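Local structure of chloromuconate cycloisomerase (4M0X) at residues K165-G169 with R179-L184; R132-I137 with G346-I350; Y73-I78 with S92-V97; M8-I12 with K67-D71. The protein is a manganese-binding member of the enolase superfamily, built from a capping N-terminal domain and a TIM-barrel-like C-terminal domain. All blocks are in the same frame, centred on the assembly; numbering follows the deposited sequence.

Contact 1 (K165-G169 with R179-L184); sequences KFKMG and RVLDVL
The contact lies in a beta-alpha-beta unit of the barrel domain: strand 163-167, helix 173-183 and strand 192-196. Strand 165-167 is extended. The axis of helix 179-183 runs roughly antiparallel to it, at 152°, closest approach 10.4 Å. Phe-166 and Val-180 face each other, CA to CA 7.3 Å. Phe-166 points at the helix with chi1 in m and chi2 near -90°. Val-180, chi1 t, lays CG1 over one ring face in a CH-pi contact, 3.8 Å from the ring centroid. Val-183, also t, meets the ring edge, with CG1 3.5 Å from Phe-166 CZ. Leu-184 CG is 4.3 Å from Phe-166 CE2. Met-168 leaves the strand sideways; chi1 m and chi2 t bring SD to 3.7 Å from Val-180 CG2. Lys-167 turns away from the helix, and its side chain comes to about 4 Å from the manganese held by Asp-196, Glu-222 and Asp-247. Phe-166 faces the apolar strand-helix layer instead. Arg-179 starts sideways, and its t, t, p chain also reaches Asp-176 in a salt bridge. Its NH2 donates to O of Lys-167, the last strand residue, at 3.2 Å, and water 1 links Arg-179 NH1 (3.0 Å) to Lys-167 O (2.7 Å).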
loop_
_atom_site.group_PDB
_atom_site.type_symbol
_atom_site.label_atom_id
_atom_site.label_comp_id
_atom_site.label_asym_id
_atom_site.label_seq_id
_atom_site.Cartn_x
_atom_site.Cartn_y
_atom_site.Cartn_z
ATOM N N LYS A 165 -22.679 -12.992 26.715
ATOM C CA LYS A 165 -21.497 -12.152 26.753
ATOM C C LYS A 165 -20.840 -12.345 28.083
ATOM O O LYS A 165 -21.531 -12.368 29.113
ATOM C CB LYS A 165 -21.882 -10.677 26.591
ATOM C CG LYS A 165 -20.733 -9.751 26.256
ATOM C CD LYS A 165 -21.303 -8.386 25.924
ATOM C CE LYS A 165 -20.234 -7.317 25.948
ATOM N NZ LYS A 165 -20.825 -5.975 26.162
ATOM N N PHE A 166 -19.517 -12.478 28.057
ATOM C CA PHE A 166 -18.709 -12.528 29.264
ATOM C C PHE A 166 -17.965 -11.233 29.423
ATOM O O PHE A 166 -17.191 -10.834 28.535
ATOM C CB PHE A 166 -17.695 -13.662 29.197
ATOM C CG PHE A 166 -18.288 -15.001 29.420
ATOM C CD1 PHE A 166 -18.381 -15.515 30.695
ATOM C CD2 PHE A 166 -18.760 -15.740 28.360
ATOM C CE1 PHE A 166 -18.941 -16.760 30.903
ATOM C CE2 PHE A 166 -19.300 -16.989 28.552
ATOM C CZ PHE A 166 -19.399 -17.501 29.824
ATOM N N LYS A 167 -18.199 -10.562 30.544
ATOM C CA LYS A 167 -17.529 -9.295 30.764
ATOM C C LYS A 167 -16.154 -9.700 31.281
ATOM O O LYS A 167 -16.061 -10.633 32.071
ATOM C CB LYS A 167 -18.318 -8.407 31.735
ATOM C CG LYS A 167 -18.397 -6.946 31.309
ATOM C CD LYS A 167 -19.733 -6.571 30.642
ATOM C CE LYS A 167 -19.574 -5.684 29.382
ATOM N NZ LYS A 167 -18.331 -4.844 29.255
ATOM N N MET A 168 -15.095 -9.055 30.777
ATOM C CA MET A 168 -13.693 -9.435 31.093
ATOM C C MET A 168 -12.797 -8.240 31.407
ATOM O O MET A 168 -13.213 -7.087 31.306
ATOM C CB MET A 168 -13.076 -10.286 29.957
ATOM C CG MET A 168 -13.727 -11.656 29.833
ATOM S SD MET A 168 -12.991 -12.913 28.768
ATOM C CE MET A 168 -11.378 -13.095 29.501
ATOM N N GLY A 169 -11.566 -8.528 31.808
ATOM C CA GLY A 169 -10.557 -7.490 32.010
ATOM C C GLY A 169 -10.307 -7.033 33.436
ATOM O O GLY A 169 -9.519 -6.118 33.665
ATOM N N ARG A 179 -11.312 -18.874 34.007
ATOM C CA ARG A 179 -12.634 -18.593 34.541
ATOM C C ARG A 179 -13.702 -18.705 33.463
ATOM O O ARG A 179 -14.735 -19.347 33.659
ATOM C CB ARG A 179 -12.676 -17.203 35.188
ATOM C CG ARG A 179 -14.049 -16.770 35.680
ATOM C CD ARG A 179 -14.009 -15.366 36.251
ATOM N NE ARG A 179 -13.754 -14.332 35.238
ATOM C CZ ARG A 179 -14.700 -13.705 34.527
ATOM N NH1 ARG A 179 -15.999 -13.978 34.694
ATOM N NH2 ARG A 179 -14.348 -12.772 33.654
ATOM N N VAL A 180 -13.455 -18.092 32.316
ATOM C CA VAL A 180 -14.476 -18.076 31.274
ATOM C C VAL A 180 -14.625 -19.455 30.650
ATOM O O VAL A 180 -15.748 -19.884 30.359
ATOM C CB VAL A 180 -14.220 -16.973 30.235
ATOM C CG1 VAL A 180 -15.163 -17.088 29.054
ATOM C CG2 VAL A 180 -14.405 -15.633 30.900
ATOM N N LEU A 181 -13.502 -20.149 30.473
ATOM C CA LEU A 181 -13.531 -21.494 29.907
ATOM C C LEU A 181 -14.357 -22.388 30.820
ATOM O O LEU A 181 -15.018 -23.322 30.353
ATOM C CB LEU A 181 -12.120 -22.074 29.727
ATOM C CG LEU A 181 -11.189 -21.566 28.610
ATOM C CD1 LEU A 181 -9.759 -21.970 28.913
ATOM C CD2 LEU A 181 -11.568 -22.045 27.223
ATOM N N ASP A 182 -14.325 -22.088 32.119
ATOM C CA ASP A 182 -15.084 -22.855 33.096
ATOM C C ASP A 182 -16.550 -22.792 32.783
ATOM O O ASP A 182 -17.186 -23.821 32.643
ATOM C CB ASP A 182 -14.860 -22.334 34.508
ATOM C CG ASP A 182 -13.784 -23.084 35.236
ATOM O OD1 ASP A 182 -12.844 -23.592 34.573
ATOM O OD2 ASP A 182 -13.884 -23.164 36.482
ATOM N N VAL A 183 -17.072 -21.577 32.657
ATOM C CA VAL A 183 -18.499 -21.362 32.441
ATOM C C VAL A 183 -18.965 -21.877 31.089
ATOM O O VAL A 183 -20.085 -22.348 30.958
ATOM C CB VAL A 183 -18.858 -19.885 32.551
ATOM C CG1 VAL A 183 -20.346 -19.706 32.320
ATOM C CG2 VAL A 183 -18.450 -19.344 33.913
ATOM N N LEU A 184 -18.087 -21.800 30.098
ATOM C CA LEU A 184 -18.362 -22.291 28.767
ATOM C C LEU A 184 -18.546 -23.801 28.727
ATOM O O LEU A 184 -19.014 -24.356 27.720
ATOM C CB LEU A 184 -17.217 -21.904 27.833
ATOM C CG LEU A 184 -17.134 -20.469 27.358
ATOM C CD1 LEU A 184 -15.683 -20.074 27.155
ATOM C CD2 LEU A 184 -17.922 -20.362 26.066
HETATM O O HOH W 1 -17.818 -12.583 32.723
#

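Contact 2 (R132-I137 with G346-I350); sequences RKRIPI and GELLI
Two short strands, 134-136 and 347-349, pair antiparallel. Their axes approach to 4.6 Å at 159°. Segment 346-350 starts at Gly-346, whose positive phi (75°) favours glycine. Its O accepts from Ile-137 N at 3.3 Å. Glu-347 follows in extended form, in a non-hydrogen-bonded pair with Pro-136 (CA to CA 4.4 Å). Its CA makes a CA-H...O contact with Ile-135 O at 3.4 Å. Its chi1 is m, and OE2 lies 3.7 Å from Arg-134 CD, on the sheet face shared with Pro-136 and Leu-349. Leu-348 forms the hydrogen-bonded pair with Ile-135 (CA to CA 5.2 Å). Leu-348 N donates to Ile-135 O and Ile-135 N donates to Leu-348 O, both at 2.9 Å. Ile-135 and Leu-348 share the buried face, under helix 304-316. Here the late strand 347-349 joins the edge of strand 134-141, the first strand of the TIM-barrel-like sheet, which is otherwise parallel. Ile-137 (m, m) places CD1 3.6 Å from Leu-348 CB. Leu-349 pairs with Arg-134 without hydrogen bonds (CA to CA 4.7 Å), and its CD2 is 3.6 Å from Arg-134 CG. The same CD2 also lies at the guanidinium edge, near its plane. Ile-350 N donates to Lys-133 O at 3.0 Å. With chi1 m and chi2 t, Ile-350 sends CD1 to 3.8 Å from Ile-135 CG1 and 3.2 Å from Arg-132 O.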
loop_
_atom_site.group_PDB
_atom_site.type_symbol
_atom_site.label_atom_id
_atom_site.label_comp_id
_atom_site.label_asym_id
_atom_site.label_seq_id
_atom_site.Cartn_x
_atom_site.Cartn_y
_atom_site.Cartn_z
ATOM N N ARG A 132 -38.684 -4.918 12.891
ATOM C CA ARG A 132 -38.948 -6.082 13.714
ATOM C C ARG A 132 -39.601 -5.570 14.974
ATOM O O ARG A 132 -39.361 -4.420 15.368
ATOM C CB ARG A 132 -37.649 -6.868 13.988
ATOM C CG ARG A 132 -36.525 -6.094 14.694
ATOM C CD ARG A 132 -35.163 -6.788 14.675
ATOM N NE ARG A 132 -34.476 -6.766 13.365
ATOM C CZ ARG A 132 -33.929 -5.703 12.736
ATOM N NH1 ARG A 132 -33.971 -4.466 13.208
ATOM N NH2 ARG A 132 -33.322 -5.890 11.584
ATOM N N LYS A 133 -40.446 -6.400 15.590
ATOM C CA LYS A 133 -41.181 -5.975 16.804
ATOM C C LYS A 133 -40.528 -6.490 18.086
ATOM O O LYS A 133 -40.783 -5.983 19.179
ATOM C CB LYS A 133 -42.665 -6.388 16.734
ATOM C CG LYS A 133 -43.393 -5.904 15.482
ATOM C CD LYS A 133 -44.874 -5.655 15.745
ATOM C CE LYS A 133 -45.660 -5.312 14.469
ATOM N NZ LYS A 133 -45.602 -6.399 13.458
ATOM N N ARG A 134 -39.675 -7.497 17.933
ATOM C CA ARG A 134 -39.029 -8.140 19.063
ATOM C C ARG A 134 -37.546 -8.290 18.774
ATOM O O ARG A 134 -37.161 -8.468 17.644
ATOM C CB ARG A 134 -39.693 -9.508 19.347
ATOM C CG ARG A 134 -40.920 -9.441 20.261
ATOM C CD ARG A 134 -41.832 -10.654 20.167
ATOM N NE ARG A 134 -42.603 -10.626 18.915
ATOM C CZ ARG A 134 -43.844 -10.137 18.775
ATOM N NH1 ARG A 134 -44.505 -9.629 19.826
ATOM N NH2 ARG A 134 -44.429 -10.154 17.566
ATOM N N ILE A 135 -36.708 -8.202 19.794
ATOM C CA ILE A 135 -35.288 -8.528 19.614
ATOM C C ILE A 135 -34.793 -9.599 20.602
ATOM O O ILE A 135 -35.080 -9.511 21.787
ATOM C CB ILE A 135 -34.390 -7.296 19.755
ATOM C CG1 ILE A 135 -35.144 -6.025 19.356
ATOM C CG2 ILE A 135 -33.126 -7.526 18.934
ATOM C CD1 ILE A 135 -34.318 -4.764 19.411
ATOM N N PRO A 136 -34.054 -10.615 20.129
ATOM C CA PRO A 136 -33.551 -11.543 21.160
ATOM C C PRO A 136 -32.434 -10.854 21.948
ATOM O O PRO A 136 -31.619 -10.115 21.370
ATOM C CB PRO A 136 -32.999 -12.732 20.349
ATOM C CG PRO A 136 -33.496 -12.527 18.933
ATOM C CD PRO A 136 -33.652 -11.024 18.771
ATOM N N ILE A 137 -32.419 -11.057 23.256
ATOM C CA ILE A 137 -31.457 -10.394 24.124
ATOM C C ILE A 137 -30.197 -11.259 24.394
ATOM O O ILE A 137 -30.289 -12.481 24.558
ATOM C CB ILE A 137 -32.175 -9.964 25.398
ATOM C CG1 ILE A 137 -33.266 -8.975 25.029
ATOM C CG2 ILE A 137 -31.246 -9.266 26.370
ATOM C CD1 ILE A 137 -32.754 -7.687 24.396
ATOM N N GLY A 346 -36.841 -14.331 27.140
ATOM C CA GLY A 346 -35.540 -13.853 26.680
ATOM C C GLY A 346 -35.576 -12.962 25.457
ATOM O O GLY A 346 -34.683 -13.027 24.617
ATOM N N GLU A 347 -36.592 -12.111 25.358
ATOM C CA GLU A 347 -36.683 -11.169 24.244
ATOM C C GLU A 347 -37.209 -9.822 24.694
ATOM O O GLU A 347 -38.087 -9.739 25.531
ATOM C CB GLU A 347 -37.605 -11.707 23.145
ATOM C CG GLU A 347 -37.151 -13.017 22.516
ATOM C CD GLU A 347 -37.977 -13.435 21.310
ATOM O OE1 GLU A 347 -37.402 -14.129 20.454
ATOM O OE2 GLU A 347 -39.178 -13.083 21.201
ATOM N N LEU A 348 -36.671 -8.757 24.121
ATOM C CA LEU A 348 -37.203 -7.427 24.361
ATOM C C LEU A 348 -38.340 -7.172 23.384
ATOM O O LEU A 348 -38.211 -7.500 22.199
ATOM C CB LEU A 348 -36.106 -6.380 24.196
ATOM C CG LEU A 348 -36.511 -4.908 24.261
ATOM C CD1 LEU A 348 -37.101 -4.529 25.613
ATOM C CD2 LEU A 348 -35.294 -4.054 23.928
ATOM N N LEU A 349 -39.459 -6.632 23.880
ATOM C CA LEU A 349 -40.515 -6.143 23.012
ATOM C C LEU A 349 -40.262 -4.650 22.774
ATOM O O LEU A 349 -40.062 -3.909 23.726
ATOM C CB LEU A 349 -41.867 -6.315 23.670
ATOM C CG LEU A 349 -42.424 -7.568 24.330
ATOM C CD1 LEU A 349 -43.807 -7.170 24.818
ATOM C CD2 LEU A 349 -42.530 -8.778 23.402
ATOM N N ILE A 350 -40.271 -4.193 21.534
ATOM C CA ILE A 350 -39.926 -2.779 21.286
ATOM C C ILE A 350 -41.049 -1.780 21.648
ATOM O O ILE A 350 -42.197 -1.892 21.163
ATOM C CB ILE A 350 -39.433 -2.547 19.833
ATOM C CG1 ILE A 350 -38.137 -3.341 19.572
ATOM C CG2 ILE A 350 -39.236 -1.056 19.561
ATOM C CD1 ILE A 350 -37.896 -3.707 18.128
#

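Contact 3 (Y73-I78 with S92-V97); sequences YLAPVI and SMDGLV
This is helix-end packing in the N-terminal domain, beside the interface with a second subunit. Helix 63-74 runs out into a 3-10 turn at 75-77, with Val-77 N hydrogen-bonded to Leu-74 O at 3.1 Å. That end lies against helix 86-96. Leu-74 sits opposite Met-93 (CA to CA 6.0 Å), Val-77 opposite Ser-92 (6.3 Å) and Tyr-73 opposite Leu-96 (7.0 Å). Leu-74 and Met-93 are both m, t at chi1 and chi2, and Leu-74 CD2 is 3.7 Å from Met-93 CG. Ile-107 of helix 101-118 touches both, so three helices of the enolase-type N-terminal domain meet here. Val-77 points toward helix 86-96, its CB 3.6 Å from Ser-92 CB and its CG2 4.0 Å from Met-93 CG. Ile-78 CD1 lies 4.3 Å from Met-93 SD. Leu-96, m and t, puts CD1 3.4 Å from Tyr-73 O and 4.2 Å from Val-77 CG1. Val-97 is first to leave helical phi/psi (-130°/122°). The Tyr-73 ring leads away; its OH is hydrogen-bonded to Glu-64 of the second subunit.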
loop_
_atom_site.group_PDB
_atom_site.type_symbol
_atom_site.label_atom_id
_atom_site.label_comp_id
_atom_site.label_asym_id
_atom_site.label_seq_id
_atom_site.Cartn_x
_atom_site.Cartn_y
_atom_site.Cartn_z
ATOM N N TYR A 73 -23.047 24.668 29.850
ATOM C CA TYR A 73 -22.506 24.939 28.501
ATOM C C TYR A 73 -23.373 24.521 27.345
ATOM O O TYR A 73 -23.239 25.059 26.244
ATOM C CB TYR A 73 -21.107 24.368 28.307
ATOM C CG TYR A 73 -20.088 24.939 29.248
ATOM C CD1 TYR A 73 -19.359 26.079 28.914
ATOM C CD2 TYR A 73 -19.854 24.335 30.478
ATOM C CE1 TYR A 73 -18.421 26.606 29.777
ATOM C CE2 TYR A 73 -18.921 24.849 31.356
ATOM C CZ TYR A 73 -18.205 25.974 30.998
ATOM O OH TYR A 73 -17.275 26.447 31.877
ATOM N N LEU A 74 -24.242 23.548 27.576
ATOM C CA LEU A 74 -25.114 23.088 26.506
ATOM C C LEU A 74 -26.424 23.851 26.491
ATOM O O LEU A 74 -26.911 24.190 25.426
ATOM C CB LEU A 74 -25.326 21.562 26.597
ATOM C CG LEU A 74 -24.110 20.691 26.198
ATOM C CD1 LEU A 74 -24.406 19.194 26.163
ATOM C CD2 LEU A 74 -23.552 21.140 24.868
ATOM N N ALA A 75 -26.957 24.149 27.682
ATOM C CA ALA A 75 -28.304 24.708 27.866
ATOM C C ALA A 75 -28.621 25.873 26.946
ATOM O O ALA A 75 -29.679 25.870 26.325
ATOM C CB ALA A 75 -28.535 25.111 29.313
ATOM N N PRO A 76 -27.715 26.877 26.882
ATOM C CA PRO A 76 -27.739 28.083 26.058
ATOM C C PRO A 76 -28.066 27.915 24.585
ATOM O O PRO A 76 -28.583 28.862 23.981
ATOM C CB PRO A 76 -26.309 28.623 26.182
ATOM C CG PRO A 76 -25.557 27.626 27.017
ATOM C CD PRO A 76 -26.599 26.960 27.838
ATOM N N VAL A 77 -27.762 26.773 23.979
ATOM C CA VAL A 77 -28.283 26.579 22.625
ATOM C C VAL A 77 -29.588 25.774 22.566
ATOM O O VAL A 77 -30.065 25.460 21.480
ATOM C CB VAL A 77 -27.235 26.074 21.596
ATOM C CG1 VAL A 77 -26.349 27.223 21.118
ATOM C CG2 VAL A 77 -26.409 24.916 22.138
ATOM N N ILE A 78 -30.183 25.464 23.715
ATOM C CA ILE A 78 -31.439 24.696 23.731
ATOM C C ILE A 78 -32.639 25.502 24.247
ATOM O O ILE A 78 -33.721 25.475 23.641
ATOM C CB ILE A 78 -31.295 23.352 24.505
ATOM C CG1 ILE A 78 -30.060 22.554 24.014
ATOM C CG2 ILE A 78 -32.563 22.517 24.417
ATOM C CD1 ILE A 78 -30.101 22.101 22.567
ATOM N N SER A 92 -25.029 23.101 17.009
ATOM C CA SER A 92 -24.778 24.119 18.011
ATOM C C SER A 92 -23.978 23.547 19.149
ATOM O O SER A 92 -22.935 24.086 19.510
ATOM C CB SER A 92 -26.086 24.666 18.535
ATOM O OG SER A 92 -26.758 25.429 17.546
ATOM N N MET A 93 -24.450 22.430 19.692
ATOM C CA MET A 93 -23.789 21.804 20.840
ATOM C C MET A 93 -22.319 21.459 20.543
ATOM O O MET A 93 -21.414 21.688 21.383
ATOM C CB MET A 93 -24.588 20.599 21.324
ATOM C CG MET A 93 -25.920 20.936 22.009
ATOM S SD MET A 93 -26.734 19.425 22.615
ATOM C CE MET A 93 -27.460 18.728 21.128
ATOM N N ASP A 94 -22.072 20.965 19.328
ATOM C CA ASP A 94 -20.717 20.633 18.862
ATOM C C ASP A 94 -19.850 21.860 18.797
ATOM O O ASP A 94 -18.677 21.812 19.149
ATOM C CB ASP A 94 -20.758 19.984 17.485
ATOM C CG ASP A 94 -21.294 18.558 17.516
ATOM O OD1 ASP A 94 -21.529 17.959 18.612
ATOM O OD2 ASP A 94 -21.476 18.036 16.403
ATOM N N GLY A 95 -20.442 22.956 18.351
ATOM C CA GLY A 95 -19.772 24.243 18.288
ATOM C C GLY A 95 -19.349 24.810 19.627
ATOM O O GLY A 95 -18.347 25.504 19.685
ATOM N N LEU A 96 -20.090 24.517 20.700
ATOM C CA LEU A 96 -19.684 24.960 22.064
ATOM C C LEU A 96 -18.885 23.935 22.852
ATOM O O LEU A 96 -18.007 24.312 23.626
ATOM C CB LEU A 96 -20.872 25.396 22.945
ATOM C CG LEU A 96 -21.868 26.380 22.355
ATOM C CD1 LEU A 96 -22.898 26.782 23.389
ATOM C CD2 LEU A 96 -21.140 27.591 21.781
ATOM N N VAL A 97 -19.205 22.650 22.703
ATOM C CA VAL A 97 -18.447 21.660 23.467
ATOM C C VAL A 97 -17.926 20.509 22.645
ATOM O O VAL A 97 -18.674 19.798 21.976
ATOM C CB VAL A 97 -19.106 21.235 24.828
ATOM C CG1 VAL A 97 -20.584 21.500 24.846
ATOM C CG2 VAL A 97 -18.826 19.781 25.190
#

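Contact 4 (M8-I12 with K67-D71); sequences MSATI and KTIID
Ala-10, Lys-67 and Ile-70 have the most surface buried where strand 8-12 meets helix 67-71. The axes are nearly antiparallel, at 173°, and come within 8.4 Å. Ala-10 is nearest Lys-67, CA to CA 5.7 Å. The helix has a wider pi-type turn at 69-71; Asp-71 N donates to Lys-67 O at 2.7 Å. In this enolase-type N-terminal domain the helix packs on the antiparallel sheet that holds strand 5-17. Ala-10 points at the helix; its CB is 3.9 Å from Ile-70 CG2 and from Asp-71 OD1. Met-8 points toward the helix; with chi1 and chi2 t its extended chain puts CE 4.1 Å from Ile-70 CG2. Lys-67 is t along its first three chi angles and p at chi4. This brings NZ to Ala-10 O, a hydrogen bond of 2.8 Å. Ile-12 CD1 is 3.8 Å from Lys-67 CD. Lys-67 NZ also forms a salt bridge with Asp-71 OD2, 2.8 Å. Water 2 accepts from Ala-10 N (2.9 Å) and donates to Asp-71 OD1 (2.5 Å). Ser-9 and Thr-11 pair with Arg-37 and Leu-35 of strand 27-40; Ala-10 N and O point the other way, so water and lysine satisfy them.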
loop_
_atom_site.group_PDB
_atom_site.type_symbol
_atom_site.label_atom_id
_atom_site.label_comp_id
_atom_site.label_asym_id
_atom_site.label_seq_id
_atom_site.Cartn_x
_atom_site.Cartn_y
_atom_site.Cartn_z
ATOM N N MET A 8 -35.197 23.245 30.652
ATOM C CA MET A 8 -34.495 21.987 30.555
ATOM C C MET A 8 -33.783 21.795 31.876
ATOM O O MET A 8 -32.951 22.615 32.259
ATOM C CB MET A 8 -33.495 21.997 29.401
ATOM C CG MET A 8 -32.583 20.773 29.386
ATOM S SD MET A 8 -31.456 20.721 27.986
ATOM C CE MET A 8 -30.366 22.112 28.283
ATOM N N SER A 9 -34.140 20.722 32.575
ATOM C CA SER A 9 -33.484 20.330 33.826
ATOM C C SER A 9 -32.675 19.033 33.647
ATOM O O SER A 9 -33.030 18.158 32.836
ATOM C CB SER A 9 -34.523 20.127 34.903
ATOM O OG SER A 9 -35.280 18.971 34.602
ATOM N N ALA A 10 -31.594 18.916 34.411
ATOM C CA ALA A 10 -30.747 17.730 34.408
ATOM C C ALA A 10 -30.512 17.236 35.858
ATOM O O ALA A 10 -29.757 17.852 36.633
ATOM C CB ALA A 10 -29.434 18.030 33.700
ATOM N N THR A 11 -31.159 16.130 36.204
ATOM C CA THR A 11 -31.204 15.625 37.575
ATOM C C THR A 11 -30.528 14.263 37.678
ATOM O O THR A 11 -30.916 13.302 36.968
ATOM C CB THR A 11 -32.649 15.341 38.006
ATOM O OG1 THR A 11 -33.453 16.524 37.877
ATOM C CG2 THR A 11 -32.685 14.798 39.426
ATOM N N ILE A 12 -29.564 14.182 38.594
ATOM C CA ILE A 12 -28.806 12.970 38.858
ATOM C C ILE A 12 -29.703 11.946 39.619
ATOM O O ILE A 12 -30.241 12.244 40.690
ATOM C CB ILE A 12 -27.482 13.337 39.581
ATOM C CG1 ILE A 12 -26.659 14.303 38.717
ATOM C CG2 ILE A 12 -26.627 12.130 39.919
ATOM C CD1 ILE A 12 -25.592 15.076 39.490
ATOM N N LYS A 67 -24.133 16.607 34.247
ATOM C CA LYS A 67 -25.085 17.627 34.673
ATOM C C LYS A 67 -24.524 19.023 34.387
ATOM O O LYS A 67 -25.177 19.837 33.738
ATOM C CB LYS A 67 -25.434 17.497 36.149
ATOM C CG LYS A 67 -26.363 18.604 36.619
ATOM C CD LYS A 67 -26.788 18.447 38.070
ATOM C CE LYS A 67 -27.411 19.721 38.640
ATOM N NZ LYS A 67 -28.699 20.087 37.995
ATOM N N THR A 68 -23.294 19.274 34.835
ATOM C CA THR A 68 -22.700 20.589 34.702
ATOM C C THR A 68 -22.580 21.056 33.266
ATOM O O THR A 68 -22.862 22.212 32.988
ATOM C CB THR A 68 -21.345 20.631 35.391
ATOM O OG1 THR A 68 -21.555 20.279 36.748
ATOM C CG2 THR A 68 -20.748 22.037 35.346
ATOM N N ILE A 69 -22.182 20.157 32.362
ATOM C CA ILE A 69 -21.987 20.494 30.942
ATOM C C ILE A 69 -23.325 20.827 30.331
ATOM O O ILE A 69 -23.466 21.797 29.571
ATOM C CB ILE A 69 -21.314 19.336 30.174
ATOM C CG1 ILE A 69 -19.817 19.278 30.479
ATOM C CG2 ILE A 69 -21.504 19.466 28.683
ATOM C CD1 ILE A 69 -19.046 20.515 30.049
ATOM N N ILE A 70 -24.316 20.033 30.704
ATOM C CA ILE A 70 -25.671 20.287 30.265
ATOM C C ILE A 70 -26.165 21.638 30.807
ATOM O O ILE A 70 -26.495 22.530 30.010
ATOM C CB ILE A 70 -26.604 19.125 30.620
ATOM C CG1 ILE A 70 -26.251 17.912 29.744
ATOM C CG2 ILE A 70 -28.047 19.510 30.400
ATOM C CD1 ILE A 70 -26.847 16.591 30.196
ATOM N N ASP A 71 -26.186 21.790 32.141
ATOM C CA ASP A 71 -26.708 23.019 32.784
ATOM C C ASP A 71 -25.963 24.224 32.272
ATOM O O ASP A 71 -26.601 25.161 31.849
ATOM C CB ASP A 71 -26.654 22.998 34.319
ATOM C CG ASP A 71 -27.733 22.139 34.933
ATOM O OD1 ASP A 71 -28.718 21.796 34.250
ATOM O OD2 ASP A 71 -27.602 21.767 36.111
HETATM O O HOH W 2 -30.529 21.178 35.892
#

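How the contacts relate
Along the chain contact 4 closes first, then contact 3, and contact 1 is nested inside the long loop closed by contact 2. Contacts 3 and 4 share helix 63-74 in the N-terminal domain. Their centres are 13 Å apart and they touch: Met-8 CE packs 3.3 Å from Ala-75 CA. Both also reach the second subunit. Contacts 1 and 2 both reach the barrel sheet, where strands 163-167 and 134-141 are neighbours. Their centres are 25 Å apart, and their nearest atoms about 8 Å. Contact 1 lies 42 Å from contact 3, centre to centre, across the chain's centre. No other chain touches contacts 1 and 2, and contact 1 is the one beside the manganese.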